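Local coordinates for MgGH51 (PDB 6ZPV), which hydrolyses terminal alpha-L-arabinofuranosyl residues as a fungal GH51 glycosidase, probably releasing arabinose from plant cell-wall polysaccharides, at residues 477-489 with 493-505. Residues are numbered along the deposited sequence; the frame is centred on the assembly and turned at random.
With NAG (2-acetamido-2-deoxy-beta-D-glucopyranose), chain C.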
loop_
_atom_site.group_PDB
_atom_site.type_symbol
_atom_site.label_atom_id
_atom_site.label_comp_id
_atom_site.label_asym_id
_atom_site.label_seq_id
_atom_site.Cartn_x
_atom_site.Cartn_y
_atom_site.Cartn_z
ATOM N N ALA A 477 9.128 8.323 8.546
ATOM C CA ALA A 477 9.276 8.794 7.164
ATOM C C ALA A 477 8.885 7.672 6.223
ATOM O O ALA A 477 9.354 6.538 6.383
ATOM C CB ALA A 477 10.681 9.237 6.930
ATOM N N SER A 478 8.097 8.011 5.188
ATOM C CA SER A 478 7.657 7.040 4.183
ATOM C C SER A 478 7.604 7.666 2.796
ATOM O O SER A 478 7.017 8.747 2.585
ATOM C CB SER A 478 6.273 6.464 4.566
ATOM O OG SER A 478 5.365 7.438 5.050
ATOM N N TYR A 479 8.169 6.942 1.834
ATOM C CA TYR A 479 8.041 7.260 0.396
ATOM C C TYR A 479 6.577 7.122 -0.041
ATOM O O TYR A 479 5.846 6.288 0.515
ATOM C CB TYR A 479 8.922 6.274 -0.399
ATOM C CG TYR A 479 9.053 6.503 -1.888
ATOM C CD1 TYR A 479 8.088 6.133 -2.794
ATOM C CD2 TYR A 479 10.211 7.100 -2.384
ATOM C CE1 TYR A 479 8.221 6.320 -4.162
ATOM C CE2 TYR A 479 10.364 7.261 -3.752
ATOM C CZ TYR A 479 9.388 6.879 -4.653
ATOM O OH TYR A 479 9.499 7.042 -6.024
ATOM N N ALA A 480 6.173 7.861 -1.063
ATOM C CA ALA A 480 4.836 7.608 -1.622
ATOM C C ALA A 480 4.783 7.899 -3.093
ATOM O O ALA A 480 5.470 8.843 -3.548
ATOM C CB ALA A 480 3.785 8.409 -0.901
ATOM N N PRO A 481 3.912 7.213 -3.862
ATOM C CA PRO A 481 3.174 6.024 -3.454
ATOM C C PRO A 481 4.078 4.785 -3.338
ATOM O O PRO A 481 5.153 4.674 -3.945
ATOM C CB PRO A 481 2.151 5.793 -4.603
ATOM C CG PRO A 481 2.103 7.115 -5.296
ATOM C CD PRO A 481 3.503 7.697 -5.180
ATOM N N LEU A 482 3.558 3.793 -2.594
ATOM C CA LEU A 482 4.219 2.516 -2.347
ATOM C C LEU A 482 4.159 1.601 -3.554
ATOM O O LEU A 482 5.176 0.941 -3.835
ATOM C CB LEU A 482 3.555 1.898 -1.139
ATOM C CG LEU A 482 4.155 0.590 -0.624
ATOM C CD1 LEU A 482 5.600 0.752 -0.209
ATOM C CD2 LEU A 482 3.324 0.054 0.510
ATOM N N LEU A 483 2.979 1.491 -4.179
ATOM C CA LEU A 483 2.709 0.390 -5.098
ATOM C C LEU A 483 2.127 0.884 -6.407
ATOM O O LEU A 483 1.356 1.872 -6.445
ATOM C CB LEU A 483 1.746 -0.611 -4.445
ATOM C CG LEU A 483 2.384 -1.529 -3.412
ATOM C CD1 LEU A 483 1.386 -2.269 -2.595
ATOM C CD2 LEU A 483 3.313 -2.522 -4.074
ATOM N N GLN A 484 2.382 0.121 -7.463
ATOM C CA GLN A 484 1.899 0.430 -8.818
ATOM C C GLN A 484 1.611 -0.818 -9.639
ATOM O O GLN A 484 2.547 -1.576 -9.961
ATOM C CB GLN A 484 2.928 1.253 -9.567
ATOM C CG GLN A 484 2.614 1.514 -11.026
ATOM C CD GLN A 484 3.808 2.009 -11.835
ATOM O OE1 GLN A 484 4.946 1.909 -11.427
ATOM N NE2 GLN A 484 3.506 2.509 -13.018
ATOM N N HIS A 485 0.365 -0.964 -10.091
ATOM C CA HIS A 485 0.034 -1.942 -11.143
ATOM C C HIS A 485 0.417 -1.296 -12.453
ATOM O O HIS A 485 -0.123 -0.253 -12.842
ATOM C CB HIS A 485 -1.470 -2.283 -11.131
ATOM C CG HIS A 485 -1.746 -3.513 -11.872
ATOM N ND1 HIS A 485 -1.321 -3.716 -13.192
ATOM C CD2 HIS A 485 -2.319 -4.670 -11.441
ATOM C CE1 HIS A 485 -1.694 -4.943 -13.494
ATOM N NE2 HIS A 485 -2.313 -5.565 -12.465
ATOM N N VAL A 486 1.386 -1.877 -13.161
ATOM C CA VAL A 486 1.882 -1.259 -14.402
ATOM C C VAL A 486 0.836 -1.208 -15.496
ATOM O O VAL A 486 1.023 -0.460 -16.449
ATOM C CB VAL A 486 3.165 -1.905 -14.885
ATOM C CG1 VAL A 486 4.264 -1.742 -13.881
ATOM C CG2 VAL A 486 2.949 -3.368 -15.314
ATOM N N ASN A 487 -0.262 -1.926 -15.368
ATOM C CA ASN A 487 -1.334 -1.849 -16.364
ATOM C C ASN A 487 -2.428 -0.884 -15.985
ATOM O O ASN A 487 -3.381 -0.701 -16.787
ATOM C CB ASN A 487 -1.924 -3.225 -16.673
ATOM C CG ASN A 487 -0.893 -4.203 -17.158
ATOM O OD1 ASN A 487 -0.561 -5.185 -16.508
ATOM N ND2 ASN A 487 -0.342 -3.921 -18.342
ATOM N N SER A 488 -2.382 -0.237 -14.822
ATOM C CA SER A 488 -3.393 0.756 -14.425
ATOM C C SER A 488 -2.786 1.721 -13.417
ATOM O O SER A 488 -2.872 1.539 -12.215
ATOM C CB SER A 488 -4.619 0.097 -13.871
ATOM O OG SER A 488 -5.594 1.100 -13.526
ATOM N N THR A 489 -2.158 2.756 -13.980
ATOM C CA THR A 489 -1.379 3.752 -13.249
ATOM C C THR A 489 -2.002 5.146 -13.293
ATOM O O THR A 489 -2.322 5.620 -14.400
ATOM C CB THR A 489 0.035 3.782 -13.827
ATOM O OG1 THR A 489 0.679 2.516 -13.573
ATOM C CG2 THR A 489 0.857 4.881 -13.204
ATOM N N PRO A 493 6.535 8.541 -10.012
ATOM C CA PRO A 493 7.033 7.183 -9.833
ATOM C C PRO A 493 6.516 6.549 -8.530
ATOM O O PRO A 493 6.029 7.230 -7.639
ATOM C CB PRO A 493 8.550 7.416 -9.751
ATOM C CG PRO A 493 8.673 8.718 -9.027
ATOM C CD PRO A 493 7.498 9.531 -9.557
ATOM N N ASP A 494 6.628 5.230 -8.467
ATOM C CA ASP A 494 6.154 4.422 -7.338
ATOM C C ASP A 494 7.241 3.499 -6.810
ATOM O O ASP A 494 8.122 3.099 -7.590
ATOM C CB ASP A 494 4.915 3.643 -7.791
ATOM C CG ASP A 494 3.864 4.552 -8.358
ATOM O OD1 ASP A 494 3.237 5.296 -7.610
ATOM O OD2 ASP A 494 3.727 4.545 -9.667
ATOM N N LEU A 495 7.162 3.131 -5.536
ATOM C CA LEU A 495 8.268 2.375 -4.940
ATOM C C LEU A 495 8.422 0.934 -5.470
ATOM O O LEU A 495 9.554 0.493 -5.690
ATOM C CB LEU A 495 8.139 2.366 -3.395
ATOM C CG LEU A 495 9.437 2.070 -2.680
ATOM C CD1 LEU A 495 10.408 3.234 -2.794
ATOM C CD2 LEU A 495 9.189 1.770 -1.211
ATOM N N VAL A 496 7.308 0.249 -5.599
ATOM C CA VAL A 496 7.279 -1.152 -6.041
ATOM C C VAL A 496 6.212 -1.283 -7.105
ATOM O O VAL A 496 5.076 -0.854 -6.885
ATOM C CB VAL A 496 6.997 -2.064 -4.834
ATOM C CG1 VAL A 496 6.835 -3.532 -5.276
ATOM C CG2 VAL A 496 8.094 -1.945 -3.783
ATOM N N SER A 497 6.565 -1.904 -8.243
ATOM C CA SER A 497 5.623 -2.072 -9.342
ATOM C C SER A 497 5.370 -3.545 -9.582
ATOM O O SER A 497 6.148 -4.381 -9.128
ATOM C CB SER A 497 6.144 -1.362 -10.599
ATOM O OG SER A 497 6.450 -0.001 -10.326
ATOM N N TYR A 498 4.311 -3.868 -10.310
ATOM C CA TYR A 498 4.006 -5.283 -10.585
ATOM C C TYR A 498 3.003 -5.351 -11.710
ATOM O O TYR A 498 2.297 -4.389 -12.025
ATOM C CB TYR A 498 3.429 -5.993 -9.333
ATOM C CG TYR A 498 2.321 -5.198 -8.681
ATOM C CD1 TYR A 498 0.999 -5.315 -9.067
ATOM C CD2 TYR A 498 2.625 -4.220 -7.746
ATOM C CE1 TYR A 498 0.011 -4.508 -8.522
ATOM C CE2 TYR A 498 1.649 -3.384 -7.249
ATOM C CZ TYR A 498 0.347 -3.516 -7.623
ATOM O OH TYR A 498 -0.578 -2.645 -7.104
ATOM N N ASP A 499 2.940 -6.528 -12.318
ATOM C CA ASP A 499 1.784 -6.898 -13.151
ATOM C C ASP A 499 1.096 -8.099 -12.477
ATOM O O ASP A 499 1.306 -8.351 -11.280
ATOM C CB ASP A 499 2.218 -7.181 -14.600
ATOM C CG ASP A 499 3.053 -8.405 -14.782
ATOM O OD1 ASP A 499 3.352 -9.134 -13.813
ATOM O OD2 ASP A 499 3.389 -8.649 -15.950
ATOM N N ALA A 500 0.244 -8.812 -13.210
ATOM C CA ALA A 500 -0.473 -9.939 -12.575
ATOM C C ALA A 500 0.460 -11.051 -12.109
ATOM O O ALA A 500 -0.002 -11.888 -11.362
ATOM C CB ALA A 500 -1.525 -10.465 -13.550
ATOM N N GLY A 501 1.694 -11.097 -12.605
ATOM C CA GLY A 501 2.574 -12.224 -12.293
ATOM C C GLY A 501 3.860 -11.972 -11.557
ATOM O O GLY A 501 4.427 -12.912 -11.042
ATOM N N SER A 502 4.369 -10.733 -11.559
ATOM C CA SER A 502 5.718 -10.463 -11.082
ATOM C C SER A 502 5.816 -9.075 -10.500
ATOM O O SER A 502 5.009 -8.211 -10.786
ATOM C CB SER A 502 6.775 -10.717 -12.042
ATOM O OG SER A 502 6.629 -9.790 -13.042
ATOM N N VAL A 503 6.873 -8.883 -9.708
ATOM C CA VAL A 503 7.138 -7.648 -8.973
ATOM C C VAL A 503 8.474 -7.030 -9.478
ATOM O O VAL A 503 9.397 -7.765 -9.824
ATOM C CB VAL A 503 7.203 -7.905 -7.478
ATOM C CG1 VAL A 503 7.707 -6.767 -6.662
ATOM C CG2 VAL A 503 5.886 -8.404 -6.934
ATOM N N ILE A 504 8.518 -5.713 -9.503
ATOM C CA ILE A 504 9.682 -4.910 -9.878
ATOM C C ILE A 504 10.055 -4.062 -8.667
ATOM O O ILE A 504 9.256 -3.190 -8.250
ATOM C CB ILE A 504 9.360 -4.013 -11.093
ATOM C CG1 ILE A 504 8.944 -4.831 -12.308
ATOM C CG2 ILE A 504 10.592 -3.208 -11.462
ATOM C CD1 ILE A 504 7.796 -4.396 -12.967
ATOM N N LYS A 505 11.247 -4.264 -8.142
ATOM C CA LYS A 505 11.761 -3.495 -7.002
ATOM C C LYS A 505 12.560 -2.333 -7.577
ATOM O O LYS A 505 13.563 -2.524 -8.252
ATOM C CB LYS A 505 12.652 -4.404 -6.141
ATOM C CG LYS A 505 11.908 -5.553 -5.490
ATOM C CD LYS A 505 12.718 -6.583 -4.881
ATOM C CE LYS A 505 11.846 -7.831 -4.679
ATOM N NZ LYS A 505 12.579 -8.891 -3.959
HETATM C C1 NAG C . 0.649 -4.767 -18.909
HETATM C C2 NAG C . 0.258 -5.172 -20.354
HETATM C C3 NAG C . 1.400 -5.869 -21.084
HETATM C C4 NAG C . 2.712 -5.071 -20.938
HETATM C C5 NAG C . 2.950 -4.832 -19.500
HETATM C C6 NAG C . 4.292 -4.113 -19.155
HETATM C C7 NAG C . -2.115 -5.531 -20.820
HETATM C C8 NAG C . -3.195 -6.554 -20.698
HETATM N N2 NAG C . -0.972 -5.983 -20.317
HETATM O O3 NAG C . 1.046 -6.012 -22.464
HETATM O O4 NAG C . 3.738 -5.906 -21.538
HETATM O O5 NAG C . 1.868 -4.060 -18.969
HETATM O O6 NAG C . 4.257 -2.885 -19.842
HETATM O O7 NAG C . -2.298 -4.463 -21.387
HETATM O O HOH W 1 5.899 9.669 -6.280
HETATM O O HOH W 2 6.772 4.010 -11.085
HETATM O O HOH W 3 -0.772 -7.869 -15.807
#
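Q484 and S497 face each other on one side of a short parallel ladder, and the serine hydroxyl donates to Q484 OE1, with OG 2.7 Å from OE1 and tilted out of the amide plane. An extended side chain (chi1 174°) carries the Q484 amide far enough for both its ends to bond: NE2 gives a nearly straight bond, 2.9 Å and in the amide plane, to T489 OG1, which in turn donates to H485 O. Two neighbours thus fix the amide's rotation, a task suited to a group that both donates and accepts. The D494 side chain crosses that of Q484 at about a right angle, OD2 lying 3.4 Å from Q484 CB, and a water that accepts from D494 N probably donates to Q484 OE1.

On the other face, Y498 (chi1 48°) lays its ring across the neighbouring strand, over Q484 O and H485 N, with H485 CA 4.1 Å from the ring centroid in a CH-pi contact. Its edge meets the imidazole face in an offset edge-to-face (T-shaped) pair, planes 71° apart, while its hydroxyl bonds to H27 O. H485 ND1 accepts from N487 N nearly in the ring plane, a bond within the type I turn H485-S488, which carries the glycosylated N487, its ND2 bearing the NAG. Nearer the barrel, L495 CD1 sits 3.7 Å from the Y479 ring centroid, a CH-pi contact in which a methyl lies over the centre of one ring face.

Backbone bonds such as V486 N to Y498 O, 2.9 Å, knit strands 483-485 and 496-498 in parallel, and 503-505 adds an antiparallel edge: a three-stranded mixed sheet following the last strand, 474-479, of the (beta/alpha)8 barrel characteristic of GH51 enzymes.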